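Local structure of PrgB (Enterococcus faecalis, 6EVU) at residues I46-I52 with Y100-E105; V110-Y114 with F149-P153; K128-E134 with R172-F178; F193-L197 with R279-S283. The protein binds and compacts DNA, and through this promotes cell aggregation, biofilm formation and conjugation, the chain here being its adhesin domain. All coordinates share one frame; numbering follows the deposited sequence.

Contact 1 (I46-I52 with Y100-E105)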
loop_
_atom_site.group_PDB
_atom_site.type_symbol
_atom_site.label_atom_id
_atom_site.label_comp_id
_atom_site.label_asym_id
_atom_site.label_seq_id
_atom_site.Cartn_x
_atom_site.Cartn_y
_atom_site.Cartn_z
ATOM N N ILE A 46 17.583 -8.069 1.143
ATOM C CA ILE A 46 16.278 -8.598 0.787
ATOM C C ILE A 46 16.385 -10.104 0.806
ATOM O O ILE A 46 17.203 -10.666 0.061
ATOM C CB ILE A 46 15.825 -8.143 -0.609
ATOM C CG1 ILE A 46 15.839 -6.602 -0.677
ATOM C CG2 ILE A 46 14.452 -8.727 -0.964
ATOM C CD1 ILE A 46 15.482 -6.018 -2.066
ATOM N N LYS A 47 15.548 -10.756 1.613
ATOM C CA LYS A 47 15.685 -12.197 1.826
ATOM C C LYS A 47 14.355 -12.875 1.596
ATOM O O LYS A 47 13.282 -12.325 1.914
ATOM C CB LYS A 47 16.197 -12.545 3.251
ATOM C CG LYS A 47 17.608 -12.119 3.510
ATOM C CD LYS A 47 18.580 -13.175 3.028
ATOM C CE LYS A 47 20.011 -12.788 3.348
ATOM N NZ LYS A 47 20.479 -11.628 2.524
ATOM N N GLY A 48 14.393 -14.103 1.019
ATOM C CA GLY A 48 13.179 -14.868 0.852
ATOM C C GLY A 48 12.572 -14.844 -0.529
ATOM O O GLY A 48 11.625 -15.607 -0.776
ATOM N N GLY A 49 13.021 -13.970 -1.426
ATOM C CA GLY A 49 12.404 -13.874 -2.741
ATOM C C GLY A 49 13.411 -14.023 -3.860
ATOM O O GLY A 49 14.581 -13.663 -3.729
ATOM N N LYS A 50 12.934 -14.578 -4.978
ATOM C CA LYS A 50 13.775 -14.604 -6.173
ATOM C C LYS A 50 13.905 -13.187 -6.724
ATOM O O LYS A 50 12.956 -12.394 -6.626
ATOM C CB LYS A 50 13.185 -15.508 -7.256
ATOM C CG LYS A 50 13.117 -16.988 -6.949
ATOM C CD LYS A 50 12.518 -17.731 -8.191
ATOM C CE LYS A 50 12.713 -19.234 -8.112
ATOM N NZ LYS A 50 11.844 -19.829 -7.064
ATOM N N PHE A 51 15.099 -12.842 -7.235
ATOM C CA PHE A 51 15.326 -11.502 -7.792
ATOM C C PHE A 51 15.018 -11.489 -9.275
ATOM O O PHE A 51 15.250 -12.485 -9.974
ATOM C CB PHE A 51 16.772 -11.035 -7.584
ATOM C CG PHE A 51 17.114 -10.812 -6.143
ATOM C CD1 PHE A 51 17.775 -11.809 -5.426
ATOM C CD2 PHE A 51 16.724 -9.643 -5.481
ATOM C CE1 PHE A 51 18.068 -11.630 -4.095
ATOM C CE2 PHE A 51 17.035 -9.453 -4.128
ATOM C CZ PHE A 51 17.690 -10.439 -3.438
ATOM N N ILE A 52 14.455 -10.375 -9.754
ATOM C CA ILE A 52 14.226 -10.133 -11.181
ATOM C C ILE A 52 15.340 -9.241 -11.690
ATOM O O ILE A 52 15.556 -8.138 -11.170
ATOM C CB ILE A 52 12.864 -9.494 -11.431
ATOM C CG1 ILE A 52 11.780 -10.419 -10.872
ATOM C CG2 ILE A 52 12.681 -9.189 -12.933
ATOM C CD1 ILE A 52 10.365 -9.723 -10.744
ATOM N N TYR A 100 14.904 -2.263 -6.000
ATOM C CA TYR A 100 15.242 -3.631 -6.414
ATOM C C TYR A 100 14.008 -4.391 -6.846
ATOM O O TYR A 100 12.992 -4.367 -6.142
ATOM C CB TYR A 100 15.912 -4.419 -5.266
ATOM C CG TYR A 100 17.085 -3.650 -4.742
ATOM C CD1 TYR A 100 18.318 -3.800 -5.306
ATOM C CD2 TYR A 100 16.918 -2.728 -3.729
ATOM C CE1 TYR A 100 19.419 -3.035 -4.857
ATOM C CE2 TYR A 100 17.992 -1.951 -3.263
ATOM C CZ TYR A 100 19.217 -2.116 -3.822
ATOM O OH TYR A 100 20.267 -1.309 -3.351
ATOM N N ALA A 101 14.109 -5.139 -7.971
ATOM C CA ALA A 101 12.983 -5.904 -8.506
ATOM C C ALA A 101 13.003 -7.329 -7.944
ATOM O O ALA A 101 14.036 -8.008 -7.986
ATOM C CB ALA A 101 13.022 -5.953 -10.044
ATOM N N VAL A 102 11.863 -7.795 -7.447
ATOM C CA VAL A 102 11.799 -9.070 -6.724
ATOM C C VAL A 102 10.512 -9.784 -7.116
ATOM O O VAL A 102 9.479 -9.138 -7.318
ATOM C CB VAL A 102 11.843 -8.843 -5.192
ATOM C CG1 VAL A 102 11.705 -10.169 -4.419
ATOM C CG2 VAL A 102 13.119 -8.096 -4.800
ATOM N N LEU A 103 10.557 -11.135 -7.226
ATOM C CA LEU A 103 9.315 -11.862 -7.521
ATOM C C LEU A 103 8.676 -12.265 -6.198
ATOM O O LEU A 103 9.356 -12.873 -5.353
ATOM C CB LEU A 103 9.597 -13.128 -8.347
ATOM C CG LEU A 103 8.302 -13.832 -8.808
ATOM C CD1 LEU A 103 7.746 -13.170 -10.039
ATOM C CD2 LEU A 103 8.660 -15.279 -9.252
ATOM N N LEU A 104 7.379 -11.954 -6.003
ATOM C CA LEU A 104 6.644 -12.438 -4.825
ATOM C C LEU A 104 5.834 -13.666 -5.202
ATOM O O LEU A 104 5.138 -13.686 -6.228
ATOM C CB LEU A 104 5.680 -11.391 -4.239
ATOM C CG LEU A 104 6.339 -10.053 -3.857
ATOM C CD1 LEU A 104 5.200 -9.163 -3.328
ATOM C CD2 LEU A 104 7.352 -10.301 -2.804
ATOM N N GLU A 105 5.926 -14.709 -4.363
ATOM C CA GLU A 105 5.260 -15.967 -4.648
ATOM C C GLU A 105 4.474 -16.374 -3.417
ATOM O O GLU A 105 4.841 -16.032 -2.290
ATOM C CB GLU A 105 6.286 -17.075 -5.006
ATOM C CG GLU A 105 7.095 -16.711 -6.276
ATOM C CD GLU A 105 8.097 -17.795 -6.586
ATOM O OE1 GLU A 105 9.295 -17.684 -6.210
ATOM O OE2 GLU A 105 7.656 -18.797 -7.169
HETATM O O HOH W 1 10.254 -15.576 -4.830
#

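Contact 2 (V110-Y114 with F149-P153)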
loop_
_atom_site.group_PDB
_atom_site.type_symbol
_atom_site.label_atom_id
_atom_site.label_comp_id
_atom_site.label_asym_id
_atom_site.label_seq_id
_atom_site.Cartn_x
_atom_site.Cartn_y
_atom_site.Cartn_z
ATOM N N VAL A 110 8.879 -12.195 1.845
ATOM C CA VAL A 110 10.132 -11.545 1.477
ATOM C C VAL A 110 10.398 -10.471 2.514
ATOM O O VAL A 110 9.549 -9.594 2.761
ATOM C CB VAL A 110 10.028 -10.949 0.067
ATOM C CG1 VAL A 110 11.264 -10.105 -0.211
ATOM C CG2 VAL A 110 9.833 -12.130 -0.909
ATOM N N THR A 111 11.551 -10.532 3.159
ATOM C CA THR A 111 11.864 -9.536 4.199
ATOM C C THR A 111 12.808 -8.503 3.603
ATOM O O THR A 111 13.927 -8.846 3.204
ATOM C CB THR A 111 12.501 -10.206 5.424
ATOM O OG1 THR A 111 11.616 -11.223 5.957
ATOM C CG2 THR A 111 12.884 -9.188 6.519
ATOM N N VAL A 112 12.361 -7.229 3.575
ATOM C CA VAL A 112 13.175 -6.091 3.138
ATOM C C VAL A 112 13.647 -5.352 4.386
ATOM O O VAL A 112 12.835 -4.826 5.145
ATOM C CB VAL A 112 12.344 -5.158 2.236
ATOM C CG1 VAL A 112 13.179 -3.913 1.794
ATOM C CG2 VAL A 112 11.710 -5.921 1.062
ATOM N N THR A 113 14.951 -5.268 4.595
ATOM C CA THR A 113 15.488 -4.585 5.766
ATOM C C THR A 113 16.027 -3.212 5.376
ATOM O O THR A 113 16.806 -3.089 4.436
ATOM C CB THR A 113 16.596 -5.431 6.388
ATOM O OG1 THR A 113 16.045 -6.699 6.794
ATOM C CG2 THR A 113 17.179 -4.733 7.599
ATOM N N TYR A 114 15.607 -2.189 6.099
ATOM C CA TYR A 114 16.179 -0.849 5.984
ATOM C C TYR A 114 17.103 -0.604 7.159
ATOM O O TYR A 114 16.749 -0.901 8.312
ATOM C CB TYR A 114 15.094 0.234 5.984
ATOM C CG TYR A 114 14.199 0.188 4.753
ATOM C CD1 TYR A 114 14.559 0.916 3.634
ATOM C CD2 TYR A 114 12.995 -0.513 4.755
ATOM C CE1 TYR A 114 13.784 0.890 2.495
ATOM C CE2 TYR A 114 12.178 -0.539 3.620
ATOM C CZ TYR A 114 12.589 0.160 2.480
ATOM O OH TYR A 114 11.837 0.195 1.314
ATOM N N PHE A 149 11.100 -2.676 -4.658
ATOM C CA PHE A 149 11.232 -2.100 -3.312
ATOM C C PHE A 149 12.186 -0.933 -3.388
ATOM O O PHE A 149 13.321 -1.076 -3.842
ATOM C CB PHE A 149 11.719 -3.126 -2.312
ATOM C CG PHE A 149 10.810 -4.327 -2.233
ATOM C CD1 PHE A 149 9.475 -4.142 -1.867
ATOM C CD2 PHE A 149 11.263 -5.635 -2.530
ATOM C CE1 PHE A 149 8.578 -5.237 -1.779
ATOM C CE2 PHE A 149 10.353 -6.711 -2.414
ATOM C CZ PHE A 149 9.028 -6.525 -2.031
ATOM N N SER A 150 11.738 0.216 -2.905
ATOM C CA SER A 150 12.540 1.437 -2.980
ATOM C C SER A 150 13.547 1.538 -1.844
ATOM O O SER A 150 13.267 1.165 -0.704
ATOM C CB SER A 150 11.600 2.647 -2.965
ATOM O OG SER A 150 12.361 3.853 -2.802
ATOM N N ASN A 151 14.733 2.080 -2.140
ATOM C CA ASN A 151 15.685 2.379 -1.080
ATOM C C ASN A 151 15.170 3.466 -0.131
ATOM O O ASN A 151 15.768 3.646 0.926
ATOM C CB ASN A 151 17.060 2.783 -1.705
ATOM C CG ASN A 151 17.976 1.562 -1.948
ATOM O OD1 ASN A 151 18.199 0.738 -1.055
ATOM N ND2 ASN A 151 18.508 1.453 -3.160
ATOM N N ASP A 152 14.117 4.211 -0.521
ATOM C CA ASP A 152 13.425 5.151 0.353
ATOM C C ASP A 152 12.259 4.409 1.015
ATOM O O ASP A 152 11.296 4.053 0.322
ATOM C CB ASP A 152 12.930 6.348 -0.475
ATOM C CG ASP A 152 12.325 7.467 0.363
ATOM O OD1 ASP A 152 11.856 7.207 1.479
ATOM O OD2 ASP A 152 12.284 8.641 -0.106
ATOM N N PRO A 153 12.298 4.150 2.335
ATOM C CA PRO A 153 11.199 3.399 2.968
ATOM C C PRO A 153 9.860 4.134 2.946
ATOM O O PRO A 153 8.807 3.510 3.196
ATOM C CB PRO A 153 11.713 3.204 4.391
ATOM C CG PRO A 153 12.471 4.525 4.663
ATOM C CD PRO A 153 13.244 4.716 3.329
#

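Contact 3 (K128-E134 with R172-F178)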
loop_
_atom_site.group_PDB
_atom_site.type_symbol
_atom_site.label_atom_id
_atom_site.label_comp_id
_atom_site.label_asym_id
_atom_site.label_seq_id
_atom_site.Cartn_x
_atom_site.Cartn_y
_atom_site.Cartn_z
ATOM N N LYS A 128 16.334 1.062 12.305
ATOM C CA LYS A 128 16.259 -0.040 11.348
ATOM C C LYS A 128 14.803 -0.499 11.313
ATOM O O LYS A 128 14.089 -0.372 12.321
ATOM C CB LYS A 128 17.188 -1.185 11.815
ATOM C CG LYS A 128 16.996 -2.577 11.176
ATOM C CD LYS A 128 18.085 -3.563 11.611
ATOM C CE LYS A 128 17.540 -4.934 12.052
ATOM N NZ LYS A 128 18.628 -5.971 12.107
ATOM N N ALA A 129 14.381 -1.052 10.176
ATOM C CA ALA A 129 13.049 -1.648 10.058
ATOM C C ALA A 129 13.072 -2.837 9.102
ATOM O O ALA A 129 13.868 -2.893 8.178
ATOM C CB ALA A 129 12.026 -0.599 9.581
ATOM N N GLU A 130 12.206 -3.810 9.376
ATOM C CA GLU A 130 11.951 -4.950 8.494
ATOM C C GLU A 130 10.549 -4.836 7.952
ATOM O O GLU A 130 9.595 -4.772 8.727
ATOM C CB GLU A 130 12.093 -6.265 9.259
ATOM C CG GLU A 130 13.544 -6.576 9.553
ATOM C CD GLU A 130 13.739 -7.791 10.455
ATOM O OE1 GLU A 130 12.744 -8.270 11.042
ATOM O OE2 GLU A 130 14.900 -8.255 10.604
ATOM N N PHE A 131 10.424 -4.745 6.618
ATOM C CA PHE A 131 9.123 -4.785 5.948
ATOM C C PHE A 131 8.980 -6.170 5.321
ATOM O O PHE A 131 9.737 -6.502 4.416
ATOM C CB PHE A 131 9.109 -3.717 4.854
ATOM C CG PHE A 131 8.927 -2.300 5.362
ATOM C CD1 PHE A 131 9.755 -1.740 6.340
ATOM C CD2 PHE A 131 7.876 -1.540 4.841
ATOM C CE1 PHE A 131 9.519 -0.415 6.797
ATOM C CE2 PHE A 131 7.636 -0.226 5.326
ATOM C CZ PHE A 131 8.485 0.310 6.253
ATOM N N VAL A 132 8.022 -6.971 5.785
ATOM C CA VAL A 132 7.808 -8.325 5.276
ATOM C C VAL A 132 6.575 -8.338 4.406
ATOM O O VAL A 132 5.461 -8.028 4.857
ATOM C CB VAL A 132 7.663 -9.334 6.417
ATOM C CG1 VAL A 132 7.389 -10.744 5.838
ATOM C CG2 VAL A 132 8.932 -9.246 7.304
ATOM N N TYR A 133 6.788 -8.678 3.132
ATOM C CA TYR A 133 5.747 -8.742 2.103
ATOM C C TYR A 133 5.425 -10.190 1.793
ATOM O O TYR A 133 6.326 -10.974 1.566
ATOM C CB TYR A 133 6.260 -8.094 0.824
ATOM C CG TYR A 133 6.561 -6.634 1.002
ATOM C CD1 TYR A 133 7.835 -6.180 1.416
ATOM C CD2 TYR A 133 5.574 -5.683 0.668
ATOM C CE1 TYR A 133 8.091 -4.778 1.512
ATOM C CE2 TYR A 133 5.845 -4.327 0.802
ATOM C CZ TYR A 133 7.083 -3.913 1.204
ATOM O OH TYR A 133 7.435 -2.599 1.341
ATOM N N GLU A 134 4.129 -10.520 1.768
ATOM C CA GLU A 134 3.728 -11.862 1.421
ATOM C C GLU A 134 2.574 -11.774 0.451
ATOM O O GLU A 134 1.521 -11.224 0.788
ATOM C CB GLU A 134 3.353 -12.679 2.667
ATOM C CG GLU A 134 3.151 -14.109 2.280
ATOM C CD GLU A 134 3.032 -15.052 3.458
ATOM O OE1 GLU A 134 3.314 -14.674 4.646
ATOM O OE2 GLU A 134 2.645 -16.231 3.173
ATOM N N ARG A 172 0.177 -8.972 1.842
ATOM C CA ARG A 172 0.257 -8.706 3.284
ATOM C C ARG A 172 1.577 -8.007 3.576
ATOM O O ARG A 172 2.644 -8.370 3.041
ATOM C CB ARG A 172 0.156 -10.015 4.107
ATOM C CG ARG A 172 0.167 -9.685 5.645
ATOM C CD ARG A 172 -0.478 -10.822 6.407
ATOM N NE ARG A 172 0.314 -12.015 6.213
ATOM C CZ ARG A 172 -0.110 -13.258 6.430
ATOM N NH1 ARG A 172 -1.357 -13.503 6.848
ATOM N NH2 ARG A 172 0.735 -14.263 6.213
ATOM N N LEU A 173 1.506 -6.951 4.402
ATOM C CA LEU A 173 2.687 -6.224 4.851
ATOM C C LEU A 173 2.713 -6.236 6.378
ATOM O O LEU A 173 1.736 -5.806 7.024
ATOM C CB LEU A 173 2.705 -4.766 4.324
ATOM C CG LEU A 173 3.786 -3.834 4.886
ATOM C CD1 LEU A 173 5.211 -4.389 4.617
ATOM C CD2 LEU A 173 3.649 -2.520 4.182
ATOM N N THR A 174 3.804 -6.757 6.944
ATOM C CA THR A 174 4.024 -6.728 8.399
ATOM C C THR A 174 5.344 -6.035 8.649
ATOM O O THR A 174 6.347 -6.359 8.006
ATOM C CB THR A 174 4.087 -8.154 8.956
ATOM O OG1 THR A 174 2.901 -8.885 8.589
ATOM C CG2 THR A 174 4.280 -8.104 10.482
ATOM N N ILE A 175 5.354 -5.041 9.559
ATOM C CA ILE A 175 6.499 -4.142 9.736
ATOM C C ILE A 175 7.035 -4.284 11.153
ATOM O O ILE A 175 6.264 -4.282 12.116
ATOM C CB ILE A 175 6.103 -2.681 9.463
ATOM C CG1 ILE A 175 5.708 -2.514 7.988
ATOM C CG2 ILE A 175 7.272 -1.672 9.839
ATOM C CD1 ILE A 175 4.869 -1.253 7.672
ATOM N N LYS A 176 8.361 -4.381 11.292
ATOM C CA LYS A 176 8.982 -4.343 12.604
ATOM C C LYS A 176 9.927 -3.166 12.649
ATOM O O LYS A 176 10.721 -2.979 11.724
ATOM C CB LYS A 176 9.754 -5.617 12.917
ATOM C CG LYS A 176 8.919 -6.831 13.113
ATOM C CD LYS A 176 9.847 -7.961 13.536
ATOM C CE LYS A 176 9.130 -9.285 13.528
ATOM N NZ LYS A 176 10.056 -10.409 13.915
ATOM N N PHE A 177 9.835 -2.372 13.715
ATOM C CA PHE A 177 10.756 -1.243 13.911
ATOM C C PHE A 177 11.756 -1.637 14.972
ATOM O O PHE A 177 11.378 -2.270 15.955
ATOM C CB PHE A 177 10.011 -0.005 14.385
ATOM C CG PHE A 177 8.914 0.422 13.493
ATOM C CD1 PHE A 177 9.170 0.934 12.231
ATOM C CD2 PHE A 177 7.603 0.322 13.927
ATOM C CE1 PHE A 177 8.139 1.369 11.428
ATOM C CE2 PHE A 177 6.564 0.682 13.107
ATOM C CZ PHE A 177 6.817 1.213 11.869
ATOM N N PHE A 178 13.025 -1.205 14.812
ATOM C CA PHE A 178 14.066 -1.550 15.777
ATOM C C PHE A 178 14.783 -0.318 16.286
ATOM O O PHE A 178 15.099 0.608 15.516
ATOM C CB PHE A 178 15.076 -2.521 15.160
ATOM C CG PHE A 178 14.473 -3.833 14.736
ATOM C CD1 PHE A 178 13.976 -4.000 13.454
ATOM C CD2 PHE A 178 14.412 -4.889 15.621
ATOM C CE1 PHE A 178 13.403 -5.252 13.064
ATOM C CE2 PHE A 178 13.849 -6.090 15.277
ATOM C CZ PHE A 178 13.357 -6.282 13.957
HETATM O O HOH W 2 12.631 -10.383 12.664
HETATM O O HOH W 3 3.689 -9.886 6.143
HETATM O O HOH W 4 3.477 -12.468 6.074
#

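Contact 4 (F193-L197 with R279-S283)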
loop_
_atom_site.group_PDB
_atom_site.type_symbol
_atom_site.label_atom_id
_atom_site.label_comp_id
_atom_site.label_asym_id
_atom_site.label_seq_id
_atom_site.Cartn_x
_atom_site.Cartn_y
_atom_site.Cartn_z
ATOM N N PHE A 193 0.384 2.927 17.711
ATOM C CA PHE A 193 0.927 3.359 16.425
ATOM C C PHE A 193 -0.208 3.825 15.538
ATOM O O PHE A 193 -1.281 3.203 15.499
ATOM C CB PHE A 193 1.605 2.198 15.698
ATOM C CG PHE A 193 2.898 1.762 16.277
ATOM C CD1 PHE A 193 3.620 2.558 17.163
ATOM C CD2 PHE A 193 3.412 0.524 15.932
ATOM C CE1 PHE A 193 4.867 2.106 17.654
ATOM C CE2 PHE A 193 4.645 0.102 16.418
ATOM C CZ PHE A 193 5.352 0.843 17.266
ATOM N N ALA A 194 0.033 4.892 14.795
ATOM C CA ALA A 194 -0.904 5.329 13.774
ATOM C C ALA A 194 -0.173 5.438 12.441
ATOM O O ALA A 194 0.914 6.032 12.350
ATOM C CB ALA A 194 -1.574 6.660 14.161
ATOM N N TYR A 195 -0.796 4.916 11.399
ATOM C CA TYR A 195 -0.187 4.955 10.080
ATOM C C TYR A 195 -1.235 5.300 9.042
ATOM O O TYR A 195 -2.433 5.097 9.257
ATOM C CB TYR A 195 0.473 3.630 9.701
ATOM C CG TYR A 195 -0.338 2.343 9.915
ATOM C CD1 TYR A 195 -0.428 1.729 11.164
ATOM C CD2 TYR A 195 -0.969 1.744 8.842
ATOM C CE1 TYR A 195 -1.185 0.501 11.314
ATOM C CE2 TYR A 195 -1.671 0.545 8.954
ATOM C CZ TYR A 195 -1.777 -0.059 10.184
ATOM O OH TYR A 195 -2.456 -1.238 10.274
ATOM N N ALA A 196 -0.771 5.889 7.943
ATOM C CA ALA A 196 -1.664 6.369 6.907
ATOM C C ALA A 196 -2.025 5.243 5.944
ATOM O O ALA A 196 -1.208 4.370 5.627
ATOM C CB ALA A 196 -1.000 7.490 6.123
ATOM N N LEU A 197 -3.240 5.293 5.423
ATOM C CA LEU A 197 -3.636 4.428 4.321
ATOM C C LEU A 197 -4.141 5.465 3.336
ATOM O O LEU A 197 -5.233 6.026 3.520
ATOM C CB LEU A 197 -4.707 3.415 4.719
ATOM C CG LEU A 197 -4.217 2.627 5.938
ATOM C CD1 LEU A 197 -5.356 2.020 6.683
ATOM C CD2 LEU A 197 -3.208 1.618 5.471
ATOM N N ARG A 279 2.362 -4.881 16.838
ATOM C CA ARG A 279 3.051 -4.869 15.553
ATOM C C ARG A 279 2.091 -4.528 14.412
ATOM O O ARG A 279 0.982 -5.084 14.320
ATOM C CB ARG A 279 3.691 -6.260 15.322
ATOM C CG ARG A 279 4.686 -6.280 14.111
ATOM C CD ARG A 279 5.380 -7.655 13.992
ATOM N NE ARG A 279 6.233 -7.962 15.147
ATOM C CZ ARG A 279 6.246 -9.098 15.816
ATOM N NH1 ARG A 279 5.412 -10.102 15.504
ATOM N NH2 ARG A 279 7.094 -9.224 16.826
ATOM N N ILE A 280 2.518 -3.615 13.548
ATOM C CA ILE A 280 1.745 -3.230 12.366
ATOM C C ILE A 280 1.646 -4.387 11.389
ATOM O O ILE A 280 2.660 -4.964 10.980
ATOM C CB ILE A 280 2.403 -2.032 11.668
ATOM C CG1 ILE A 280 2.262 -0.793 12.568
ATOM C CG2 ILE A 280 1.784 -1.804 10.275
ATOM C CD1 ILE A 280 2.958 0.432 11.960
ATOM N N SER A 281 0.444 -4.662 10.922
ATOM C CA SER A 281 0.287 -5.723 9.908
ATOM C C SER A 281 -1.078 -5.575 9.260
ATOM O O SER A 281 -2.068 -5.400 9.968
ATOM C CB SER A 281 0.398 -7.085 10.549
ATOM O OG SER A 281 0.384 -8.114 9.547
ATOM N N PHE A 282 -1.134 -5.590 7.938
ATOM C CA PHE A 282 -2.398 -5.372 7.232
ATOM C C PHE A 282 -2.159 -5.795 5.791
ATOM O O PHE A 282 -1.019 -6.104 5.405
ATOM C CB PHE A 282 -2.849 -3.908 7.311
ATOM C CG PHE A 282 -1.870 -2.960 6.667
ATOM C CD1 PHE A 282 -0.749 -2.520 7.344
ATOM C CD2 PHE A 282 -2.083 -2.542 5.339
ATOM C CE1 PHE A 282 0.192 -1.704 6.727
ATOM C CE2 PHE A 282 -1.167 -1.707 4.696
ATOM C CZ PHE A 282 -0.014 -1.293 5.388
ATOM N N SER A 283 -3.242 -5.833 4.985
ATOM C CA SER A 283 -3.044 -6.112 3.552
ATOM C C SER A 283 -3.472 -4.954 2.659
ATOM O O SER A 283 -4.351 -4.145 3.011
ATOM C CB SER A 283 -3.794 -7.391 3.130
ATOM O OG SER A 283 -3.238 -8.462 3.842
#

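Contact 1 (I46-I52 with Y100-E105)
Strand 50-51 pairs antiparallel with strand 99-104 in the smaller of the two main sheets of the adhesin domain, just after the chain has turned at G48-G49 out of strand 42-47. F51 faces V102 as a non-hydrogen-bonded pair, and the backbone bonds lie to either side of it: L103 N to K50 O at 2.8 Å, and I52 N to A101 O at 3.0 Å. The two methyls of V102 divide the work. CG1 sits 3.4 Å from K50 O, and CG2, lying beside the backbone N, is shared between F51 CD2 at 4.0 Å and I46 CG2. I46 then passes on to Y100, where its CD1 rests 3.6 Å from CB. K50 stretches out and bends at its last torsion toward E105, a weak salt bridge with NZ 3.4 Å from OE1. A water accepts from K50 N and lies in reach of L103 O and E105 OE1, 2.7 Å from the latter. With I46 on one sheet and F51 on the other, this is a chain crossing between the two layers of a beta-sandwich.

Contact 2 (V110-Y114 with F149-P153)
F149 opens the second segment by laying one face of its ring against V112, whose CG2 stands 3.7 Å from the ring centroid and 14° off the normal, a CH-pi contact shifted toward the CD2 side. With CG1 of V112 anti to the backbone N (chi1 178°), CG2 is the branch left to reach the ring. V110 CG1 approaches the ring obliquely, 4.1 Å from F149 CE2. Beyond the segments, V102 also packs on F149, and the ring of Y133 meets it with the planes inclined.

At S150 the backbone takes over: Y114 OH donates to S150 O at 2.7 Å, in the carbonyl plane, so the buried phenol has a fixed acceptor. S150 OG meanwhile accepts from D152 N at 2.9 Å, closing an ST turn, and bonds also with L94 O. N151 brings its carbonyl O up to the edge of the Y114 ring, 3.7 Å from CE1, while its side chain turns away to I43, N97 and Y100. D152 likewise points away from 110-114, its OD1 held by I154 N.

P153 completes the clasp. Its CB lies 3.5 Å from the centroid of the Y114 ring and only 7° off the normal, practically over the centre, and its CA sits 3.6 Å from Y114 CZ. Y114 is therefore gripped at its hydroxyl and pressed on one face, with F131 meeting the ring edge-to-face. Side chains of one sheet packing on a strand of the other and on the turn that follows it, with no backbone pairing, are the core packing of a beta-sandwich.

Contact 3 (K128-E134 with R172-F178)
I175 lies alongside F131, both pointing into the sandwich core from an antiparallel strand pair of the larger sheet. CG1 of I175 stands over one face of the F131 ring, 4.0 Å from its centroid; a chi1 of -65° puts it there, and the extended chi2 takes CD1 on to F131 CE2. L173 does the same for Y133, with CD1 over the ring 4.0 Å from the centroid, and the same methyl touches F131 CD2. On this inner face, I175 also touches F304, and Y133 touches T156.

The opposite face carries the charged residues together with V132, T174 and F178. K128 crosses above F178, its CE over the ring toward the rim at 4.3 Å from the centroid, with NZ too far for more than a weak cation-pi attraction. E130 approaches the same ring at its edge, OE1 3.6 Å from CZ, the carboxylate turned 73° against the ring. A water links E130 OE1 to K176 NZ. T174 OG1, which bonds with S281 OG, shares another water with V132 O.

Backbone bonds run the full length, for example V132 N to T174 O at 2.8 Å; the one from K128 N to F178 O is weak. At the far end E134 and R172 lie side by side in a salt bridge: NH2 reaches OE1 at 3.0 Å within the guanidinium plane but from above the carboxylate, the two planes standing 81° apart, and a water spans E134 OE1 and R172 NE.

Contact 4 (F193-L197 with R279-S283)
Y195 carries most of the contact, meeting both I280 and F282 on the same side of its ring plane. Its CG, set between its own backbone N and carbonyl carbon (chi1 48°), puts the ring where I280 CG2 lies over one face, 4.1 Å from the centroid, while I280 CD1 touches Y195 CD1 at 3.7 Å. F282 slides past the tyrosine in the opposite direction: the ring planes are 27° apart, but with centroids separated by 5.2 Å there is hardly any overlap, and the touch is between Y195 CE2 and F282 CD1 at 3.6 Å. At the two ends F193 CD2 meets I280 CG1 at 3.8 Å, and L197 CD2 stands over a face of F282, 4.0 Å from CE2.

No hydrogen bond joins the two segments. Their axes run 9.6 Å apart at 30°, as expected for facing layers of a beta-sandwich: 193-197 is an outer strand of the three-stranded sheet, and 280-283 belongs to the large sheet.

Further out, N221 holds both sides together. Its OD1 bonds with Y195 OH and S281 N, and its ND2 with R279 O. Y121 meets F193 edge-to-face, F217 packs on Y195 and L197, and F177 presses on I280.

In the fold
From the N terminus, contact 1 comes first, closing the loop between strand 50-51 and strand 99-104 before the chain reaches 110-114. Contacts 2 and 3 then cross: 128-134 lies inside the loop that contact 2 closes, and 172-178 follows only after 149-153. Contact 4 comes last, in series, spanning 81 residues to bring 193-197 against 279-283. The large sheet runs through all four: 42-47, 110-115, 124-137, 169-179 and 280-287 are successive neighbours in it. Contact 3 is a pairing within that sheet, whereas contacts 1 and 2 tie it to the sheet of 99-104 and 145-150, and contact 4 to the three-stranded sheet. Contacts 1 and 4 lie farthest apart, about 23 Å between centres.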